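Local coordinates for protein GTPase subunit of restriction endonuclease (Thermococcus gammatolerans, PDB 6P0G) that probably acts as the DNA-recognising GTPase subunit of a McrBC-type restriction endonuclease, and is here bound to nucleic acid, at residues G68-F73 / L94-E99. Numbering follows the deposited sequence.
Sequences GDMVLF and LGIICE
Val71 and Gly95 form a hydrogen-bonded antiparallel pair, tied by Val71 N to Gly95 O at 3.0 Å and Gly95 N to Val71 O at 2.9 Å. Just ahead of strand 70-76, Asp69 O accepts the N-H of Ile97 (2.9 Å between Asp69 O and Ile97 N) and also receives a weaker CA-H contact from Ile96. The tight part lies on the face of Met70, Leu72, Leu94 and Ile96. Met70, a selenomethionine, runs alongside Ile96 in the same direction, its CG 3.6 Å from Ile96 CG1 and 3.8 Å from Leu94 CD2; past that point the chain bends and its selenium end leads away. Leu72 crosses Leu94 more openly, Leu72 CD2 standing 4.1 Å from Leu94 CB. On the other face, with CG1 of Val71 anti to the backbone N (chi1 -175°), its CG2 sits beside that N and meets Ile97 CD1 at 4.0 Å, while Val71 CG1 lies over one face of the neighbouring Phe73 ring, toward its rim. The contact thins toward exposed Gly68, where a nearly straight bond from Gly68 N to Ile97 O closes it beside partly exposed Ile96. Past this end, Cys98 turns away into a disulfide with Cys45, and Cys98 and Glu99 make a classic beta bulge against strand 123-127. Asp69 turns its carboxylate from the pair to the backbone N-H groups of Asn3, Gln4 and Asp66. Strands 70-76 and 91-102 are central in a curled mixed sheet, where strand 5-11 runs parallel to 70-76 and strand 123-127 antiparallel to 91-102; Leu170 and Ile173 of helix 167-173 pack on Met70 and Leu94, while Phe127 touches Val71 and Ile97.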
loop_
_atom_site.group_PDB
_atom_site.type_symbol
_atom_site.label_atom_id
_atom_site.label_comp_id
_atom_site.label_asym_id
_atom_site.label_seq_id
_atom_site.Cartn_x
_atom_site.Cartn_y
_atom_site.Cartn_z
ATOM N N GLY A 68 -6.220 -9.715 -5.648
ATOM C CA GLY A 68 -5.289 -10.306 -6.583
ATOM C C GLY A 68 -4.276 -9.300 -7.092
ATOM O O GLY A 68 -3.192 -9.679 -7.508
ATOM N N ASP A 69 -4.631 -8.017 -7.053
ATOM C CA ASP A 69 -3.735 -6.963 -7.523
ATOM C C ASP A 69 -2.537 -6.744 -6.589
ATOM O O ASP A 69 -2.457 -7.307 -5.488
ATOM C CB ASP A 69 -4.497 -5.653 -7.701
ATOM C CG ASP A 69 -5.567 -5.741 -8.783
ATOM O OD1 ASP A 69 -5.468 -6.653 -9.634
ATOM O OD2 ASP A 69 -6.501 -4.901 -8.781
HETATM N N MSE A 70 -1.586 -5.940 -7.040
HETATM C CA MSE A 70 -0.375 -5.730 -6.255
HETATM C C MSE A 70 -0.075 -4.247 -6.037
HETATM O O MSE A 70 -0.330 -3.394 -6.900
HETATM C CB MSE A 70 0.816 -6.433 -6.912
HETATM C CG MSE A 70 0.968 -7.897 -6.470
HETATM SE SE MSE A 70 1.879 -9.018 -7.792
HETATM C CE MSE A 70 0.616 -8.739 -9.277
ATOM N N VAL A 71 0.449 -3.960 -4.851
ATOM C CA VAL A 71 0.815 -2.611 -4.457
ATOM C C VAL A 71 2.288 -2.582 -4.072
ATOM O O VAL A 71 2.731 -3.354 -3.190
ATOM C CB VAL A 71 -0.017 -2.127 -3.276
ATOM C CG1 VAL A 71 0.301 -0.669 -2.979
ATOM C CG2 VAL A 71 -1.480 -2.341 -3.561
ATOM N N LEU A 72 3.043 -1.725 -4.766
ATOM C CA LEU A 72 4.419 -1.401 -4.395
ATOM C C LEU A 72 4.354 -0.143 -3.566
ATOM O O LEU A 72 3.903 0.920 -4.046
ATOM C CB LEU A 72 5.318 -1.169 -5.615
ATOM C CG LEU A 72 5.677 -2.345 -6.515
ATOM C CD1 LEU A 72 6.401 -1.841 -7.757
ATOM C CD2 LEU A 72 6.560 -3.323 -5.752
ATOM N N PHE A 73 4.771 -0.232 -2.316
ATOM C CA PHE A 73 4.838 0.984 -1.532
ATOM C C PHE A 73 6.285 1.479 -1.695
ATOM O O PHE A 73 7.206 0.786 -1.314
ATOM C CB PHE A 73 4.467 0.749 -0.061
ATOM C CG PHE A 73 3.017 0.330 0.169
ATOM C CD1 PHE A 73 2.028 1.275 0.347
ATOM C CD2 PHE A 73 2.672 -1.016 0.244
ATOM C CE1 PHE A 73 0.692 0.900 0.573
ATOM C CE2 PHE A 73 1.336 -1.410 0.470
ATOM C CZ PHE A 73 0.349 -0.455 0.635
ATOM N N LEU A 94 6.165 -4.878 -1.179
ATOM C CA LEU A 94 5.175 -5.444 -2.094
ATOM C C LEU A 94 4.100 -6.205 -1.328
ATOM O O LEU A 94 4.376 -7.165 -0.603
ATOM C CB LEU A 94 5.835 -6.365 -3.124
ATOM C CG LEU A 94 5.052 -6.879 -4.354
ATOM C CD1 LEU A 94 5.982 -7.712 -5.238
ATOM C CD2 LEU A 94 3.825 -7.745 -4.021
ATOM N N GLY A 95 2.865 -5.773 -1.525
ATOM C CA GLY A 95 1.722 -6.448 -0.946
ATOM C C GLY A 95 0.802 -6.966 -2.035
ATOM O O GLY A 95 0.799 -6.454 -3.177
ATOM N N ILE A 96 0.038 -7.993 -1.678
ATOM C CA ILE A 96 -0.952 -8.567 -2.571
ATOM C C ILE A 96 -2.317 -8.371 -1.954
ATOM O O ILE A 96 -2.572 -8.813 -0.841
ATOM C CB ILE A 96 -0.688 -10.060 -2.831
ATOM C CG1 ILE A 96 0.509 -10.213 -3.779
ATOM C CG2 ILE A 96 -1.907 -10.706 -3.446
ATOM C CD1 ILE A 96 1.271 -11.491 -3.613
ATOM N N ILE A 97 -3.183 -7.666 -2.668
ATOM C CA ILE A 97 -4.494 -7.331 -2.152
ATOM C C ILE A 97 -5.318 -8.593 -1.876
ATOM O O ILE A 97 -5.491 -9.438 -2.760
ATOM C CB ILE A 97 -5.266 -6.438 -3.126
ATOM C CG1 ILE A 97 -4.519 -5.117 -3.371
ATOM C CG2 ILE A 97 -6.689 -6.181 -2.604
ATOM C CD1 ILE A 97 -4.937 -3.983 -2.464
ATOM N N CYS A 98 -5.815 -8.714 -0.650
ATOM C CA CYS A 98 -6.719 -9.804 -0.303
ATOM C C CYS A 98 -8.164 -9.377 -0.570
ATOM O O CYS A 98 -8.851 -9.941 -1.422
ATOM C CB CYS A 98 -6.535 -10.211 1.157
ATOM S SG CYS A 98 -7.690 -11.484 1.696
ATOM N N GLU A 99 -8.608 -8.355 0.144
ATOM C CA GLU A 99 -9.944 -7.815 -0.062
ATOM C C GLU A 99 -9.931 -6.294 0.077
ATOM O O GLU A 99 -9.079 -5.747 0.778
ATOM C CB GLU A 99 -10.922 -8.428 0.942
ATOM C CG GLU A 99 -12.334 -8.543 0.432
ATOM C CD GLU A 99 -12.465 -9.558 -0.687
ATOM O OE1 GLU A 99 -13.186 -9.255 -1.666
ATOM O OE2 GLU A 99 -11.858 -10.653 -0.582
#